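Local structure of Abbfa_003403 (Acinetobacter baumannii, 4ZXH) at residues I519-Y522 / L523-G527; A547-G550 / I551-A554; F671-S674 / I675-L679. The protein works as a four-domain nonribosomal peptide synthetase, probably activating an amino acid, condensing it into a peptide and releasing the product by its thioesterase domain. One frame throughout, in Å; residues are numbered along the deposited sequence.

Interaction 1: I519-Y522 / L523-G527; sequences IAEY and LRAHG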
loop_
_atom_site.group_PDB
_atom_site.type_symbol
_atom_site.label_atom_id
_atom_site.label_comp_id
_atom_site.label_asym_id
_atom_site.label_seq_id
_atom_site.Cartn_x
_atom_site.Cartn_y
_atom_site.Cartn_z
ATOM N N ILE A 519 46.215 34.622 17.418
ATOM C CA ILE A 519 45.794 33.363 18.015
ATOM C C ILE A 519 46.849 32.294 17.753
ATOM O O ILE A 519 47.110 31.430 18.596
ATOM C CB ILE A 519 44.428 32.930 17.477
ATOM C CG1 ILE A 519 43.357 33.928 17.925
ATOM C CG2 ILE A 519 44.050 31.532 17.964
ATOM C CD1 ILE A 519 41.975 33.551 17.462
ATOM N N ALA A 520 47.488 32.367 16.596
ATOM C CA ALA A 520 48.554 31.425 16.297
ATOM C C ALA A 520 49.702 31.639 17.275
ATOM O O ALA A 520 50.240 30.692 17.850
ATOM C CB ALA A 520 49.022 31.581 14.865
ATOM N N GLU A 521 50.054 32.901 17.486
ATOM C CA GLU A 521 51.171 33.231 18.357
ATOM C C GLU A 521 50.845 32.949 19.822
ATOM O O GLU A 521 51.701 32.482 20.561
ATOM C CB GLU A 521 51.582 34.692 18.165
ATOM C CG GLU A 521 52.752 35.147 19.032
ATOM C CD GLU A 521 54.031 34.321 18.856
ATOM O OE1 GLU A 521 54.177 33.605 17.836
ATOM O OE2 GLU A 521 54.901 34.402 19.753
ATOM N N TYR A 522 49.615 33.209 20.241
ATOM C CA TYR A 522 49.208 32.854 21.594
ATOM C C TYR A 522 49.421 31.357 21.851
ATOM O O TYR A 522 49.957 30.960 22.897
ATOM C CB TYR A 522 47.752 33.229 21.810
ATOM C CG TYR A 522 47.276 33.206 23.252
ATOM C CD1 TYR A 522 47.891 33.985 24.213
ATOM C CD2 TYR A 522 46.162 32.455 23.635
ATOM C CE1 TYR A 522 47.448 34.000 25.522
ATOM C CE2 TYR A 522 45.709 32.461 24.954
ATOM C CZ TYR A 522 46.363 33.241 25.887
ATOM O OH TYR A 522 45.943 33.272 27.199
ATOM N N LEU A 523 49.022 30.528 20.884
ATOM C CA LEU A 523 49.135 29.084 21.031
ATOM C C LEU A 523 50.609 28.632 21.028
ATOM O O LEU A 523 51.027 27.836 21.869
ATOM C CB LEU A 523 48.346 28.381 19.922
ATOM C CG LEU A 523 46.817 28.511 19.949
ATOM C CD1 LEU A 523 46.172 27.988 18.656
ATOM C CD2 LEU A 523 46.246 27.776 21.149
ATOM N N ARG A 524 51.398 29.137 20.087
ATOM C CA ARG A 524 52.804 28.788 20.035
ATOM C C ARG A 524 53.488 29.181 21.347
ATOM O O ARG A 524 54.279 28.416 21.923
ATOM C CB ARG A 524 53.487 29.479 18.853
ATOM C CG ARG A 524 54.905 28.962 18.569
ATOM C CD ARG A 524 55.722 29.987 17.838
ATOM N NE ARG A 524 55.875 31.176 18.666
ATOM C CZ ARG A 524 56.901 31.373 19.491
ATOM N NH1 ARG A 524 57.870 30.467 19.572
ATOM N NH2 ARG A 524 56.967 32.476 20.222
ATOM N N ALA A 525 53.157 30.377 21.822
ATOM C CA ALA A 525 53.835 30.953 22.975
ATOM C C ALA A 525 53.488 30.199 24.255
ATOM O O ALA A 525 54.153 30.368 25.272
ATOM C CB ALA A 525 53.484 32.425 23.114
ATOM N N HIS A 526 52.453 29.369 24.192
ATOM C CA HIS A 526 52.032 28.595 25.344
ATOM C C HIS A 526 52.042 27.102 25.084
ATOM O O HIS A 526 51.273 26.358 25.692
ATOM C CB HIS A 526 50.656 29.048 25.798
ATOM C CG HIS A 526 50.631 30.483 26.184
ATOM N ND1 HIS A 526 50.335 31.485 25.287
ATOM C CD2 HIS A 526 50.984 31.098 27.332
ATOM C CE1 HIS A 526 50.454 32.658 25.884
ATOM N NE2 HIS A 526 50.853 32.450 27.124
ATOM N N GLY A 527 52.918 26.670 24.181
ATOM C CA GLY A 527 53.308 25.275 24.123
ATOM C C GLY A 527 52.777 24.484 22.951
ATOM O O GLY A 527 53.127 23.321 22.804
#

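Interaction 2: A547-G550 / I551-A554; sequences AILG and IWAA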
loop_
_atom_site.group_PDB
_atom_site.type_symbol
_atom_site.label_atom_id
_atom_site.label_comp_id
_atom_site.label_asym_id
_atom_site.label_seq_id
_atom_site.Cartn_x
_atom_site.Cartn_y
_atom_site.Cartn_z
ATOM N N ALA A 547 39.457 31.288 15.121
ATOM C CA ALA A 547 40.057 30.257 15.963
ATOM C C ALA A 547 40.492 29.056 15.127
ATOM O O ALA A 547 41.593 28.536 15.310
ATOM C CB ALA A 547 39.086 29.824 17.057
ATOM N N ILE A 548 39.625 28.614 14.217
ATOM C CA ILE A 548 39.960 27.505 13.332
ATOM C C ILE A 548 41.274 27.793 12.614
ATOM O O ILE A 548 42.212 26.995 12.656
ATOM C CB ILE A 548 38.882 27.253 12.256
ATOM C CG1 ILE A 548 37.476 27.124 12.864
ATOM C CG2 ILE A 548 39.264 26.060 11.404
ATOM C CD1 ILE A 548 37.072 25.760 13.294
ATOM N N LEU A 549 41.342 28.945 11.958
ATOM C CA LEU A 549 42.492 29.233 11.112
ATOM C C LEU A 549 43.733 29.497 11.938
ATOM O O LEU A 549 44.838 29.199 11.500
ATOM C CB LEU A 549 42.195 30.412 10.191
ATOM C CG LEU A 549 41.131 30.133 9.119
ATOM C CD1 LEU A 549 40.710 31.391 8.394
ATOM C CD2 LEU A 549 41.666 29.119 8.128
ATOM N N GLY A 550 43.550 30.042 13.139
ATOM C CA GLY A 550 44.669 30.323 14.028
ATOM C C GLY A 550 45.308 29.022 14.458
ATOM O O GLY A 550 46.530 28.863 14.386
ATOM N N ILE A 551 44.468 28.079 14.883
ATOM C CA ILE A 551 44.926 26.754 15.282
ATOM C C ILE A 551 45.657 26.065 14.134
ATOM O O ILE A 551 46.705 25.452 14.323
ATOM C CB ILE A 551 43.757 25.886 15.736
ATOM C CG1 ILE A 551 43.185 26.414 17.047
ATOM C CG2 ILE A 551 44.209 24.453 15.929
ATOM C CD1 ILE A 551 41.784 25.909 17.310
ATOM N N TRP A 552 45.106 26.176 12.935
ATOM C CA TRP A 552 45.754 25.610 11.771
ATOM C C TRP A 552 47.098 26.262 11.500
ATOM O O TRP A 552 48.051 25.591 11.125
ATOM C CB TRP A 552 44.862 25.743 10.544
ATOM C CG TRP A 552 43.754 24.750 10.527
ATOM C CD1 TRP A 552 43.590 23.681 11.368
ATOM C CD2 TRP A 552 42.643 24.727 9.631
ATOM N NE1 TRP A 552 42.442 23.003 11.045
ATOM C CE2 TRP A 552 41.848 23.625 9.984
ATOM C CE3 TRP A 552 42.245 25.537 8.570
ATOM C CZ2 TRP A 552 40.688 23.315 9.309
ATOM C CZ3 TRP A 552 41.087 25.230 7.912
ATOM C CH2 TRP A 552 40.319 24.135 8.286
ATOM N N ALA A 553 47.177 27.572 11.695
ATOM C CA ALA A 553 48.387 28.300 11.344
ATOM C C ALA A 553 49.529 27.965 12.302
ATOM O O ALA A 553 50.703 28.144 11.971
ATOM C CB ALA A 553 48.125 29.781 11.328
ATOM N N ALA A 554 49.176 27.459 13.481
ATOM C CA ALA A 554 50.169 27.015 14.451
ATOM C C ALA A 554 50.513 25.558 14.189
ATOM O O ALA A 554 51.238 24.928 14.960
ATOM C CB ALA A 554 49.660 27.201 15.875
#

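Interaction 3: F671-S674 / I675-L679; sequences FDIS and ILELL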
loop_
_atom_site.group_PDB
_atom_site.type_symbol
_atom_site.label_atom_id
_atom_site.label_comp_id
_atom_site.label_asym_id
_atom_site.label_seq_id
_atom_site.Cartn_x
_atom_site.Cartn_y
_atom_site.Cartn_z
ATOM N N PHE A 671 30.021 19.725 13.857
ATOM C CA PHE A 671 29.497 18.983 12.712
ATOM C C PHE A 671 30.338 19.400 11.507
ATOM O O PHE A 671 30.498 20.589 11.249
ATOM C CB PHE A 671 28.018 19.296 12.497
ATOM C CG PHE A 671 27.334 18.389 11.534
ATOM C CD1 PHE A 671 27.921 17.183 11.150
ATOM C CD2 PHE A 671 26.092 18.741 10.997
ATOM C CE1 PHE A 671 27.282 16.337 10.249
ATOM C CE2 PHE A 671 25.436 17.900 10.089
ATOM C CZ PHE A 671 26.033 16.697 9.715
ATOM N N ASP A 672 30.900 18.440 10.786
ATOM C CA ASP A 672 31.947 18.784 9.820
ATOM C C ASP A 672 31.449 19.701 8.708
ATOM O O ASP A 672 32.246 20.421 8.108
ATOM C CB ASP A 672 32.605 17.512 9.218
ATOM C CG ASP A 672 31.635 16.630 8.419
ATOM O OD1 ASP A 672 30.416 16.885 8.415
ATOM O OD2 ASP A 672 32.103 15.654 7.795
ATOM N N ILE A 673 30.142 19.712 8.449
ATOM C CA ILE A 673 29.632 20.441 7.281
ATOM C C ILE A 673 29.783 21.944 7.493
ATOM O O ILE A 673 29.811 22.716 6.533
ATOM C CB ILE A 673 28.153 20.086 6.955
ATOM C CG1 ILE A 673 27.177 20.757 7.916
ATOM C CG2 ILE A 673 27.939 18.577 6.956
ATOM C CD1 ILE A 673 25.732 20.476 7.569
ATOM N N SER A 674 29.936 22.341 8.752
ATOM C CA SER A 674 30.167 23.735 9.111
ATOM C C SER A 674 31.447 24.271 8.479
ATOM O O SER A 674 31.577 25.476 8.243
ATOM C CB SER A 674 30.253 23.884 10.625
ATOM O OG SER A 674 31.444 23.277 11.091
ATOM N N ILE A 675 32.395 23.372 8.238
ATOM C CA ILE A 675 33.625 23.698 7.516
ATOM C C ILE A 675 33.362 24.513 6.233
ATOM O O ILE A 675 34.020 25.525 5.990
ATOM C CB ILE A 675 34.407 22.392 7.182
ATOM C CG1 ILE A 675 35.369 22.077 8.312
ATOM C CG2 ILE A 675 35.204 22.502 5.913
ATOM C CD1 ILE A 675 36.325 23.207 8.564
ATOM N N LEU A 676 32.395 24.077 5.426
ATOM C CA LEU A 676 32.022 24.777 4.196
ATOM C C LEU A 676 31.469 26.172 4.478
ATOM O O LEU A 676 31.756 27.126 3.758
ATOM C CB LEU A 676 30.972 23.973 3.427
ATOM C CG LEU A 676 30.339 24.660 2.216
ATOM C CD1 LEU A 676 31.341 24.795 1.085
ATOM C CD2 LEU A 676 29.116 23.910 1.772
ATOM N N GLU A 677 30.664 26.265 5.528
ATOM C CA GLU A 677 29.967 27.488 5.892
ATOM C C GLU A 677 30.915 28.547 6.435
ATOM O O GLU A 677 30.751 29.743 6.178
ATOM C CB GLU A 677 28.887 27.191 6.937
ATOM C CG GLU A 677 28.000 25.995 6.624
ATOM C CD GLU A 677 26.968 25.749 7.713
ATOM O OE1 GLU A 677 27.028 26.432 8.762
ATOM O OE2 GLU A 677 26.103 24.866 7.528
ATOM N N LEU A 678 31.902 28.107 7.204
ATOM C CA LEU A 678 32.803 29.033 7.875
ATOM C C LEU A 678 34.006 29.461 7.015
ATOM O O LEU A 678 34.665 30.442 7.324
ATOM C CB LEU A 678 33.289 28.408 9.188
ATOM C CG LEU A 678 32.179 28.071 10.200
ATOM C CD1 LEU A 678 32.721 27.239 11.378
ATOM C CD2 LEU A 678 31.443 29.331 10.710
ATOM N N LEU A 679 34.284 28.748 5.929
ATOM C CA LEU A 679 35.507 29.008 5.179
ATOM C C LEU A 679 35.299 29.494 3.758
ATOM O O LEU A 679 35.930 30.456 3.330
ATOM C CB LEU A 679 36.375 27.754 5.129
ATOM C CG LEU A 679 36.958 27.286 6.459
ATOM C CD1 LEU A 679 37.886 26.099 6.224
ATOM C CD2 LEU A 679 37.673 28.432 7.158
#

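Interaction 1: I519-Y522 / L523-G527
His526 turns an edge of its imidazole to the face of the Tyr522 ring, an offset edge-to-face pair with centroids 4.5 Å apart and planes at 61°. ND1 of the same imidazole donates to Tyr522 O, which lies at the edge of the imidazole near its plane, though the modelled separation is too short to be trusted at this resolution.

Glu521 and Arg524, three residues apart, run side by side. Each has CG anti to the backbone N, and bends at chi2 of Glu521 and chi3 of Arg524 bring the charged ends together. Arg524 grips the carboxylate side-on: NE reaches Glu521 OE1 at 3.1 Å, tilted from the carboxylate plane, and NH2 reaches Glu521 OE2 at 2.9 Å, closer to that plane and nearly straight at 171°. Both oxygens are met on their syn sides, and the paired bonds should limit rotation of both ends.

Gly527, at positive phi, is the C' residue of a Schellman motif: its N bonds Arg524 O, and the next amide bonds Leu523 O.

This is the C-terminal end of helix 509-525. Its buried side packs on helix 543-553, Ala520 against Ala553 and Leu523 against Ile551, while Tyr522 and Leu523 rest on Leu599 of strand 598-600.

Interaction 2: A547-G550 / I551-A554
In Ile548, CG1 lies beside the backbone N (chi1 -51°), which leaves CG2 anti to that nitrogen, and Trp552 has CG anti to its carbonyl carbon (chi1 -77°); together these torsions send the methyl and the indole the same way from successive turns of the helix. The methyl therefore sits over the indole face: Ile548 CG2 is 3.7 Å from the centroid of the six-membered ring and 9° off its normal, the geometry of a CH-pi contact. Its nearest ring atom is Trp552 CZ2, at 3.7 Å.

Ile548 O lies over the same face, 3.5 Å from Trp552 CG, while accepting the helical bond from Trp552 N at 3.0 Å. Backbone and side chain of one residue thus line one side of the aromatic plane. Leu549 approaches obliquely, with CD2 3.7 Å from Trp552 CE3, and extends the apolar surface along the benzo part of the ring.

Ile551 N and Ala553 N continue the regular helical bonding to Ala547 O and Leu549 O. Ala554 is the first residue to leave helical angles, yet its N still bonds Gly550 O at 3.1 Å.

The indole NE1 donates to Ala622 O, and His641 meets the ring edge-to-face. Helix 543-553 is the crossover of a beta-alpha-beta unit between strands 533-537 and 557-560: Ile548 and Ile551 pack on Leu536 and Val534 of the first strand, and Leu549 and Ala553 face Ile516 of helix 509-525.

Interaction 3: F671-S674 / I675-L679
Here a type I beta turn, Phe671 to Ser674, runs directly into helix 674-679, in a buried part of the adenylation domain, and backbone bonds from Asp672, Ile673 and Ser674 tie the turn to the helix. The sequence FDIS is consistent with the A4 core motif of adenylation domains.

Two early bonds span three residues: Ile675 N to Asp672 O at 3.0 Å and Leu676 N to Ile673 O at 3.1 Å. The first bond of four-residue spacing is Leu678 N to Ser674 O, at 2.8 Å; the next, from Leu679 N to Ile675 O, is weak.

The turn is closed by Ser674. With chi1 at 69°, OG folds back to donate to Phe671 O at 2.9 Å, while Ser674 N donates to the same oxygen at 3.1 Å; two bonds therefore grip that carbonyl.

Glu677 CG passes 3.7 Å from Ile673 O, and its buried carboxylate is held through OE2 by Thr667 and Gln715. Around the helix, Glu677 and Leu678 contact strand 662-665, Ile675 touches Tyr623 of strand 621-627, and Leu676 packs on helix 641-655.

In the fold
All three contacts lie in the adenylation part of the chain, and interaction 2 physically joins the others. On one side its helix packs on that of interaction 1, with Ala520 CB 3.7 Å from Gly550 O; on the other, Trp552 CZ3 lies 3.7 Å from Leu679 CD1 of interaction 3. Interactions 1 and 3 do not touch, their nearest atoms being about 12 Å apart. Chemistry follows place: partly exposed interaction 1 uses a salt bridge and a polar aromatic pair at a helix end, buried interaction 2 relies on apolar carbon against indole, and buried interaction 3 combines backbone and hydroxyl bonds where a helix begins with a carboxylate held from outside its segments.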